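Local coordinates for protein potential RNA-dependent RNA polymerase (Human picobirnavirus, PDB 5I62) that catalyses RNA-templated RNA synthesis from ribonucleoside triphosphates, serving both transcription and replication of a small double-stranded RNA virus genome, at residues K101-F106 against H268-C273; R336-E341 against S378-D383; I92-D97 against F262-Q267. All blocks are in the same frame, centred on the assembly; numbering follows the deposited sequence.

Interaction 1 (K101-F106 against H268-C273)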
loop_
_atom_site.group_PDB
_atom_site.type_symbol
_atom_site.label_atom_id
_atom_site.label_comp_id
_atom_site.label_asym_id
_atom_site.label_seq_id
_atom_site.Cartn_x
_atom_site.Cartn_y
_atom_site.Cartn_z
ATOM N N LYS A 101 -4.179 -22.797 4.716
ATOM C CA LYS A 101 -5.126 -23.310 3.742
ATOM C C LYS A 101 -4.414 -24.252 2.766
ATOM O O LYS A 101 -3.189 -24.217 2.624
ATOM C CB LYS A 101 -5.798 -22.157 2.999
ATOM C CG LYS A 101 -6.692 -21.342 3.928
ATOM C CD LYS A 101 -7.445 -20.195 3.247
ATOM C CE LYS A 101 -8.303 -19.472 4.313
ATOM N NZ LYS A 101 -9.177 -18.376 3.805
ATOM N N ASP A 102 -5.192 -25.130 2.120
ATOM C CA ASP A 102 -4.632 -26.018 1.102
ATOM C C ASP A 102 -3.860 -25.197 0.074
ATOM O O ASP A 102 -4.360 -24.186 -0.423
ATOM C CB ASP A 102 -5.742 -26.805 0.405
ATOM C CG ASP A 102 -6.566 -27.657 1.367
ATOM O OD1 ASP A 102 -6.026 -28.097 2.409
ATOM O OD2 ASP A 102 -7.763 -27.882 1.085
ATOM N N GLN A 103 -2.636 -25.622 -0.231
ATOM C CA GLN A 103 -1.771 -24.833 -1.103
ATOM C C GLN A 103 -0.900 -25.758 -1.940
ATOM O O GLN A 103 -0.116 -26.543 -1.400
ATOM C CB GLN A 103 -0.921 -23.851 -0.277
ATOM C CG GLN A 103 -0.225 -24.492 0.900
ATOM C CD GLN A 103 0.330 -23.489 1.896
ATOM O OE1 GLN A 103 1.527 -23.170 1.870
ATOM N NE2 GLN A 103 -0.533 -23.013 2.806
ATOM N N VAL A 104 -1.039 -25.666 -3.258
ATOM C CA VAL A 104 -0.258 -26.490 -4.178
ATOM C C VAL A 104 0.976 -25.732 -4.656
ATOM O O VAL A 104 0.997 -24.496 -4.648
ATOM C CB VAL A 104 -1.108 -26.968 -5.371
ATOM C CG1 VAL A 104 -2.414 -27.611 -4.893
ATOM C CG2 VAL A 104 -1.384 -25.817 -6.323
ATOM N N PRO A 105 2.025 -26.436 -5.071
ATOM C CA PRO A 105 3.242 -25.761 -5.549
ATOM C C PRO A 105 2.975 -24.962 -6.815
ATOM O O PRO A 105 2.012 -25.210 -7.545
ATOM C CB PRO A 105 4.213 -26.920 -5.828
ATOM C CG PRO A 105 3.726 -28.051 -4.939
ATOM C CD PRO A 105 2.215 -27.891 -4.885
ATOM N N PHE A 106 3.855 -23.997 -7.071
ATOM C CA PHE A 106 3.775 -23.171 -8.269
ATOM C C PHE A 106 4.375 -23.911 -9.460
ATOM O O PHE A 106 5.315 -24.693 -9.311
ATOM C CB PHE A 106 4.530 -21.856 -8.075
ATOM C CG PHE A 106 3.784 -20.812 -7.280
ATOM C CD1 PHE A 106 3.453 -21.023 -5.942
ATOM C CD2 PHE A 106 3.478 -19.592 -7.858
ATOM C CE1 PHE A 106 2.795 -20.032 -5.203
ATOM C CE2 PHE A 106 2.835 -18.602 -7.137
ATOM C CZ PHE A 106 2.491 -18.818 -5.801
ATOM N N HIS A 268 -2.704 -14.326 3.683
ATOM C CA HIS A 268 -2.630 -15.620 3.019
ATOM C C HIS A 268 -1.283 -15.868 2.363
ATOM O O HIS A 268 -1.120 -16.889 1.678
ATOM C CB HIS A 268 -3.728 -15.737 1.952
ATOM C CG HIS A 268 -5.111 -15.887 2.505
ATOM N ND1 HIS A 268 -5.867 -14.815 2.916
ATOM C CD2 HIS A 268 -5.887 -16.984 2.686
ATOM C CE1 HIS A 268 -7.038 -15.243 3.352
ATOM N NE2 HIS A 268 -7.076 -16.555 3.222
ATOM N N PHE A 269 -0.323 -14.954 2.517
ATOM C CA PHE A 269 0.964 -15.085 1.827
ATOM C C PHE A 269 1.780 -16.139 2.573
ATOM O O PHE A 269 2.632 -15.846 3.412
ATOM C CB PHE A 269 1.669 -13.733 1.743
ATOM C CG PHE A 269 2.642 -13.626 0.608
ATOM C CD1 PHE A 269 2.201 -13.371 -0.688
ATOM C CD2 PHE A 269 3.991 -13.789 0.829
ATOM C CE1 PHE A 269 3.102 -13.279 -1.741
ATOM C CE2 PHE A 269 4.905 -13.712 -0.225
ATOM C CZ PHE A 269 4.464 -13.443 -1.502
ATOM N N ASN A 270 1.525 -17.395 2.214
ATOM C CA ASN A 270 1.874 -18.574 3.000
ATOM C C ASN A 270 3.278 -19.064 2.628
ATOM O O ASN A 270 3.937 -18.501 1.762
ATOM C CB ASN A 270 0.794 -19.626 2.775
ATOM C CG ASN A 270 0.640 -19.973 1.296
ATOM O OD1 ASN A 270 1.625 -20.168 0.586
ATOM N ND2 ASN A 270 -0.601 -20.038 0.836
ATOM N N PRO A 271 3.770 -20.133 3.272
ATOM C CA PRO A 271 5.143 -20.582 2.992
ATOM C C PRO A 271 5.362 -21.033 1.560
ATOM O O PRO A 271 6.502 -21.015 1.098
ATOM C CB PRO A 271 5.345 -21.742 3.977
ATOM C CG PRO A 271 4.459 -21.374 5.156
ATOM C CD PRO A 271 3.231 -20.783 4.493
ATOM N N THR A 272 4.311 -21.438 0.846
ATOM C CA THR A 272 4.488 -21.754 -0.564
ATOM C C THR A 272 4.792 -20.487 -1.352
ATOM O O THR A 272 5.760 -20.441 -2.120
ATOM C CB THR A 272 3.238 -22.466 -1.091
ATOM O OG1 THR A 272 3.030 -23.664 -0.335
ATOM C CG2 THR A 272 3.407 -22.833 -2.553
ATOM N N CYS A 273 3.998 -19.434 -1.135
ATOM C CA CYS A 273 4.275 -18.141 -1.756
ATOM C C CYS A 273 5.646 -17.614 -1.353
ATOM O O CYS A 273 6.386 -17.082 -2.186
ATOM C CB CYS A 273 3.207 -17.119 -1.380
ATOM S SG CYS A 273 1.575 -17.514 -1.986
HETATM O O HOH W 1 2.863 -26.454 -1.395
#

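Interaction 2 (R336-E341 against S378-D383)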
loop_
_atom_site.group_PDB
_atom_site.type_symbol
_atom_site.label_atom_id
_atom_site.label_comp_id
_atom_site.label_asym_id
_atom_site.label_seq_id
_atom_site.Cartn_x
_atom_site.Cartn_y
_atom_site.Cartn_z
ATOM N N ARG A 336 3.423 -11.610 -10.018
ATOM C CA ARG A 336 3.764 -11.713 -11.430
ATOM C C ARG A 336 3.885 -13.179 -11.854
ATOM O O ARG A 336 3.428 -13.550 -12.938
ATOM C CB ARG A 336 5.042 -10.938 -11.734
ATOM C CG ARG A 336 5.432 -10.950 -13.235
ATOM C CD ARG A 336 4.329 -10.355 -14.118
ATOM N NE ARG A 336 4.864 -9.818 -15.373
ATOM C CZ ARG A 336 4.199 -8.998 -16.180
ATOM N NH1 ARG A 336 2.960 -8.627 -15.879
ATOM N NH2 ARG A 336 4.781 -8.537 -17.277
ATOM N N VAL A 337 4.455 -14.032 -10.989
ATOM C CA VAL A 337 4.469 -15.477 -11.253
ATOM C C VAL A 337 3.051 -16.022 -11.408
ATOM O O VAL A 337 2.773 -16.841 -12.297
ATOM C CB VAL A 337 5.237 -16.221 -10.147
ATOM C CG1 VAL A 337 5.195 -17.736 -10.397
ATOM C CG2 VAL A 337 6.687 -15.727 -10.085
ATOM N N LEU A 338 2.142 -15.607 -10.519
ATOM C CA LEU A 338 0.750 -16.041 -10.606
ATOM C C LEU A 338 0.149 -15.714 -11.974
ATOM O O LEU A 338 -0.582 -16.523 -12.560
ATOM C CB LEU A 338 -0.071 -15.382 -9.489
ATOM C CG LEU A 338 0.104 -15.852 -8.045
ATOM C CD1 LEU A 338 -0.712 -14.949 -7.108
ATOM C CD2 LEU A 338 -0.328 -17.313 -7.900
ATOM N N GLN A 339 0.433 -14.515 -12.487
ATOM C CA GLN A 339 -0.109 -14.111 -13.782
ATOM C C GLN A 339 0.450 -14.987 -14.891
ATOM O O GLN A 339 -0.289 -15.452 -15.766
ATOM C CB GLN A 339 0.195 -12.626 -14.038
ATOM C CG GLN A 339 -0.470 -11.668 -13.015
ATOM C CD GLN A 339 -0.334 -10.204 -13.413
ATOM O OE1 GLN A 339 0.666 -9.801 -13.992
ATOM N NE2 GLN A 339 -1.376 -9.419 -13.151
ATOM N N HIS A 340 1.764 -15.224 -14.879
ATOM C CA HIS A 340 2.356 -16.107 -15.878
ATOM C C HIS A 340 1.756 -17.501 -15.795
ATOM O O HIS A 340 1.461 -18.127 -16.825
ATOM C CB HIS A 340 3.869 -16.192 -15.690
ATOM C CG HIS A 340 4.613 -15.035 -16.267
ATOM N ND1 HIS A 340 4.621 -14.760 -17.617
ATOM C CD2 HIS A 340 5.356 -14.066 -15.678
ATOM C CE1 HIS A 340 5.350 -13.677 -17.838
ATOM N NE2 HIS A 340 5.807 -13.238 -16.677
ATOM N N GLU A 341 1.568 -18.000 -14.569
ATOM C CA GLU A 341 1.083 -19.364 -14.380
ATOM C C GLU A 341 -0.335 -19.525 -14.905
ATOM O O GLU A 341 -0.670 -20.561 -15.490
ATOM C CB GLU A 341 1.149 -19.756 -12.905
ATOM C CG GLU A 341 0.681 -21.179 -12.637
ATOM C CD GLU A 341 0.538 -21.448 -11.147
ATOM O OE1 GLU A 341 -0.262 -20.743 -10.479
ATOM O OE2 GLU A 341 1.249 -22.345 -10.642
ATOM N N SER A 378 -6.063 -19.322 -6.696
ATOM C CA SER A 378 -6.555 -19.721 -5.377
ATOM C C SER A 378 -5.983 -21.057 -4.922
ATOM O O SER A 378 -5.872 -21.305 -3.715
ATOM C CB SER A 378 -8.077 -19.782 -5.379
ATOM O OG SER A 378 -8.618 -18.487 -5.562
ATOM N N ARG A 379 -5.621 -21.930 -5.858
ATOM C CA ARG A 379 -5.076 -23.233 -5.495
ATOM C C ARG A 379 -3.792 -23.123 -4.679
ATOM O O ARG A 379 -3.382 -24.099 -4.049
ATOM C CB ARG A 379 -4.819 -24.060 -6.754
ATOM C CG ARG A 379 -3.793 -23.432 -7.655
ATOM C CD ARG A 379 -3.628 -24.227 -8.938
ATOM N NE ARG A 379 -3.124 -23.418 -10.043
ATOM C CZ ARG A 379 -2.763 -23.921 -11.223
ATOM N NH1 ARG A 379 -2.843 -25.233 -11.421
ATOM N NH2 ARG A 379 -2.331 -23.122 -12.206
ATOM N N HIS A 380 -3.144 -21.969 -4.682
ATOM C CA HIS A 380 -1.956 -21.768 -3.863
ATOM C C HIS A 380 -2.298 -21.303 -2.448
ATOM O O HIS A 380 -1.417 -20.809 -1.741
ATOM C CB HIS A 380 -1.028 -20.774 -4.552
ATOM C CG HIS A 380 -0.653 -21.194 -5.935
ATOM N ND1 HIS A 380 0.074 -22.335 -6.187
ATOM C CD2 HIS A 380 -0.956 -20.664 -7.146
ATOM C CE1 HIS A 380 0.235 -22.472 -7.492
ATOM N NE2 HIS A 380 -0.380 -21.471 -8.097
ATOM N N GLY A 381 -3.542 -21.482 -2.019
ATOM C CA GLY A 381 -3.945 -21.061 -0.692
ATOM C C GLY A 381 -4.350 -19.610 -0.596
ATOM O O GLY A 381 -4.350 -19.058 0.508
ATOM N N LEU A 382 -4.696 -18.977 -1.714
ATOM C CA LEU A 382 -5.091 -17.578 -1.733
ATOM C C LEU A 382 -6.606 -17.461 -1.821
ATOM O O LEU A 382 -7.283 -18.318 -2.390
ATOM C CB LEU A 382 -4.418 -16.843 -2.892
ATOM C CG LEU A 382 -2.903 -17.030 -2.846
ATOM C CD1 LEU A 382 -2.262 -16.562 -4.152
ATOM C CD2 LEU A 382 -2.325 -16.262 -1.609
ATOM N N ASP A 383 -7.134 -16.390 -1.251
ATOM C CA ASP A 383 -8.568 -16.181 -1.144
ATOM C C ASP A 383 -8.992 -15.081 -2.102
ATOM O O ASP A 383 -8.372 -14.016 -2.141
ATOM C CB ASP A 383 -8.957 -15.823 0.289
ATOM C CG ASP A 383 -10.440 -16.001 0.555
ATOM O OD1 ASP A 383 -11.047 -16.934 -0.017
ATOM O OD2 ASP A 383 -10.994 -15.212 1.349
#

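Interaction 3 (I92-D97 against F262-Q267)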
loop_
_atom_site.group_PDB
_atom_site.type_symbol
_atom_site.label_atom_id
_atom_site.label_comp_id
_atom_site.label_asym_id
_atom_site.label_seq_id
_atom_site.Cartn_x
_atom_site.Cartn_y
_atom_site.Cartn_z
ATOM N N ILE A 92 -5.973 -10.057 13.890
ATOM C CA ILE A 92 -4.642 -10.594 14.167
ATOM C C ILE A 92 -4.583 -12.080 13.858
ATOM O O ILE A 92 -3.645 -12.541 13.196
ATOM C CB ILE A 92 -4.236 -10.334 15.627
ATOM C CG1 ILE A 92 -4.321 -8.852 15.972
ATOM C CG2 ILE A 92 -2.826 -10.908 15.896
ATOM C CD1 ILE A 92 -3.954 -8.595 17.419
ATOM N N ASP A 93 -5.558 -12.840 14.385
ATOM C CA ASP A 93 -5.667 -14.272 14.127
ATOM C C ASP A 93 -5.488 -14.579 12.645
ATOM O O ASP A 93 -4.831 -15.557 12.275
ATOM C CB ASP A 93 -7.029 -14.801 14.586
ATOM C CG ASP A 93 -7.199 -14.803 16.106
ATOM O OD1 ASP A 93 -6.189 -14.691 16.837
ATOM O OD2 ASP A 93 -8.365 -14.933 16.562
ATOM N N SER A 94 -6.091 -13.751 11.785
ATOM C CA SER A 94 -6.071 -13.984 10.340
ATOM C C SER A 94 -4.654 -14.162 9.802
ATOM O O SER A 94 -4.407 -15.014 8.943
ATOM C CB SER A 94 -6.770 -12.827 9.624
ATOM O OG SER A 94 -6.919 -13.093 8.234
ATOM N N TYR A 95 -3.700 -13.378 10.314
ATOM C CA TYR A 95 -2.325 -13.504 9.837
ATOM C C TYR A 95 -1.720 -14.858 10.173
ATOM O O TYR A 95 -0.835 -15.339 9.453
ATOM C CB TYR A 95 -1.455 -12.387 10.413
ATOM C CG TYR A 95 -1.676 -11.076 9.721
ATOM C CD1 TYR A 95 -2.738 -10.256 10.065
ATOM C CD2 TYR A 95 -0.864 -10.694 8.669
ATOM C CE1 TYR A 95 -2.958 -9.065 9.412
ATOM C CE2 TYR A 95 -1.075 -9.506 8.000
ATOM C CZ TYR A 95 -2.123 -8.699 8.376
ATOM O OH TYR A 95 -2.325 -7.518 7.708
ATOM N N TYR A 96 -2.129 -15.453 11.291
ATOM C CA TYR A 96 -1.578 -16.724 11.737
ATOM C C TYR A 96 -2.343 -17.904 11.154
ATOM O O TYR A 96 -1.753 -18.941 10.858
ATOM C CB TYR A 96 -1.605 -16.799 13.269
ATOM C CG TYR A 96 -0.607 -15.861 13.911
ATOM C CD1 TYR A 96 -0.941 -14.546 14.180
ATOM C CD2 TYR A 96 0.679 -16.294 14.219
ATOM C CE1 TYR A 96 -0.019 -13.669 14.752
ATOM C CE2 TYR A 96 1.609 -15.435 14.794
ATOM C CZ TYR A 96 1.256 -14.127 15.053
ATOM O OH TYR A 96 2.182 -13.274 15.617
ATOM N N ASP A 97 -3.649 -17.753 10.991
ATOM C CA ASP A 97 -4.492 -18.869 10.589
ATOM C C ASP A 97 -4.652 -18.979 9.076
ATOM O O ASP A 97 -4.913 -20.070 8.570
ATOM C CB ASP A 97 -5.855 -18.735 11.268
ATOM C CG ASP A 97 -5.761 -18.856 12.787
ATOM O OD1 ASP A 97 -4.797 -19.487 13.285
ATOM O OD2 ASP A 97 -6.625 -18.288 13.489
ATOM N N PHE A 262 -7.819 -9.699 -4.342
ATOM C CA PHE A 262 -7.543 -10.662 -3.278
ATOM C C PHE A 262 -8.217 -10.229 -1.975
ATOM O O PHE A 262 -8.290 -9.038 -1.655
ATOM C CB PHE A 262 -6.051 -10.814 -3.040
ATOM C CG PHE A 262 -5.340 -11.521 -4.130
ATOM C CD1 PHE A 262 -5.380 -12.905 -4.235
ATOM C CD2 PHE A 262 -4.603 -10.802 -5.040
ATOM C CE1 PHE A 262 -4.687 -13.558 -5.240
ATOM C CE2 PHE A 262 -3.913 -11.426 -6.035
ATOM C CZ PHE A 262 -3.950 -12.815 -6.150
ATOM N N SER A 263 -8.778 -11.201 -1.261
ATOM C CA SER A 263 -9.221 -10.982 0.109
ATOM C C SER A 263 -8.055 -11.318 1.028
ATOM O O SER A 263 -7.588 -12.462 1.040
ATOM C CB SER A 263 -10.441 -11.833 0.461
ATOM O OG SER A 263 -11.559 -11.451 -0.327
ATOM N N LYS A 264 -7.582 -10.324 1.783
ATOM C CA LYS A 264 -6.589 -10.562 2.827
ATOM C C LYS A 264 -5.325 -11.209 2.251
ATOM O O LYS A 264 -4.876 -12.261 2.700
ATOM C CB LYS A 264 -7.198 -11.422 3.936
ATOM C CG LYS A 264 -8.303 -10.706 4.717
ATOM C CD LYS A 264 -8.885 -11.648 5.764
ATOM C CE LYS A 264 -9.526 -10.905 6.913
ATOM N NZ LYS A 264 -10.469 -9.869 6.443
ATOM N N PHE A 265 -4.784 -10.586 1.203
ATOM C CA PHE A 265 -3.636 -11.143 0.501
ATOM C C PHE A 265 -2.455 -11.335 1.440
ATOM O O PHE A 265 -1.851 -12.410 1.474
ATOM C CB PHE A 265 -3.248 -10.230 -0.660
ATOM C CG PHE A 265 -2.214 -10.813 -1.588
ATOM C CD1 PHE A 265 -2.317 -12.110 -2.053
ATOM C CD2 PHE A 265 -1.135 -10.053 -1.998
ATOM C CE1 PHE A 265 -1.357 -12.635 -2.923
ATOM C CE2 PHE A 265 -0.189 -10.568 -2.870
ATOM C CZ PHE A 265 -0.296 -11.861 -3.327
ATOM N N ASP A 266 -2.102 -10.287 2.197
ATOM C CA ASP A 266 -0.984 -10.374 3.132
ATOM C C ASP A 266 -1.142 -11.578 4.050
ATOM O O ASP A 266 -0.192 -12.341 4.274
ATOM C CB ASP A 266 -0.891 -9.095 3.981
ATOM C CG ASP A 266 -0.567 -7.848 3.161
ATOM O OD1 ASP A 266 -0.377 -7.946 1.935
ATOM O OD2 ASP A 266 -0.503 -6.753 3.763
ATOM N N GLN A 267 -2.344 -11.738 4.604
ATOM C CA GLN A 267 -2.605 -12.789 5.580
ATOM C C GLN A 267 -2.424 -14.177 4.973
ATOM O O GLN A 267 -2.041 -15.118 5.675
ATOM C CB GLN A 267 -4.013 -12.637 6.147
ATOM C CG GLN A 267 -4.287 -11.363 6.978
ATOM C CD GLN A 267 -4.677 -10.150 6.143
ATOM O OE1 GLN A 267 -4.273 -10.011 4.987
ATOM N NE2 GLN A 267 -5.485 -9.271 6.731
#

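Interaction 1 (K101-F106 against H268-C273)
The capped start of helix 271-284, just past motif A of the polymerase palm, is where Gln103 meets Asn270 and Thr272. Asn270 is the N-cap: its OD1 accepts from Cys273 N at 3.0 Å and, more weakly, from Thr272 N, while its ND2 bonds to His380 O. The amide of Gln103 comes tip to tip with that of Asn270 and stacks on it, planes 30° apart. Gln103 CG sits between its own backbone N and carbonyl carbon (chi1 49°); farther out, NE2 turns back to Lys101 O and Ile99 O. The other branch, OE1, accepts from Thr272 OG1 at 2.7 Å, and a water donates to both Thr272 OG1 and Gln103 O. The methyl branch of Thr272 meets the edge of Phe106, CG2 to CD1 3.8 Å. Cys273 SG reaches the same ring at CZ, 4.1 Å away, as a sulfur-aromatic edge contact. Lys101, exposed and extended, donates from NZ to NE2 of the buried His268 (2.8 Å) in the imidazole plane, with His268 ND1 held by Lys264 O. The arrangement is that of an Asn-capped helix N-terminus whose first turn bonds to a side chain of the loop 101-106.

Interaction 2 (R336-E341 against S378-D383)
The imidazole of His380 meets the carboxylate of Glu341 edge-on, the two planes only 13° apart. Arg379 CG lies over the centre of one His380 face, and the Phe106 ring stacks on the opposite face. At the edge, His380 NE2 donates to Glu341 OE1 over a very short 2.5 Å, with an angle of 164° at the hydrogen. His380 ND1 is held by Val104 O, so both ring nitrogens act as donors and the imidazole is probably positively charged, which would suit a buried carboxylate partner. Glu341 CG is anti to the backbone N (chi1 -179°), and the chain stays extended beyond it, bringing the carboxylate to the ring. Glu341 OE2 accepts from Asp107 N and lies over one face of the Arg379 guanidinium. Separately, a long salt bridge of 3.6 Å runs from Glu341 OE1 to Arg379 NH2. The strongest partner of Arg379 is Ser376 O, at NE; NH2 also bonds to Ser345 OG. In fold terms the contact joins the long motif B helix of the palm, 327-345, to the turn by which the chain leaves helix 370-378, in the region of motif D. Three residues before Glu341, Leu338 sends one methyl to each of two loop residues: CD2 approaches His380 CD2 obliquely at 3.5 Å, and CD1 touches Leu382 CD1, tip to tip, at 3.7 Å.

Interaction 3 (I92-D97 against F262-Q267)
Gln267 lays its CG over the centre of the Tyr95 ring, 3.5 Å from the centroid and only 7° off the ring normal, a textbook CH-pi contact. From there the side chain bends (chi2 85°), and its amide runs on above the ring toward the hydroxyl end, with CD 3.7 Å from Tyr95 CZ and the two planes stacked at 21°. Asp266 lies beside the tyrosine and points the same way, touching Tyr95 CE2 with its CB at 4.0 Å. On the more open flank, Ser94 OG approaches Gln267 CG at 3.4 Å and Lys264 CD at 3.5 Å, so the serine oxygen rests against methylene groups of both. The segment 262-267 completes the Asp-x4-Asp pattern of motif A, whose second aspartate is Asp266, a position that in related polymerases contributes to nucleotide binding. What meets here is aliphatic carbon on aromatic face and on hydroxyl oxygen, so between these two segments the attraction is probably mainly dispersion, while Tyr95 OH and Asp266 OD2 both bond to Ser322 OG, in the loop before the motif B helix.

Interactions 1 and 2, centres about 9 Å apart, are joined by His380: its ND1 reaches Val104 O and its O meets Asn270 ND2, both at 2.8 Å and both probable hydrogen bonds. Interaction 3, its centre about 12 Å from that of interaction 1, alternates with it along the chain, and 262-267 runs straight into 268-273. Interactions 2 and 3, centres about 16 Å apart, still meet where Asp383 O lies 3.0 Å from Ser263 N, a probable hydrogen bond. By family motifs, interaction 3 borders the expected catalytic centre: Phe265 touches Asp359 of the Gly-Asp-Asp motif C. Interaction 2 joins motif B to the motif D region; interaction 1 holds the helix after motif A.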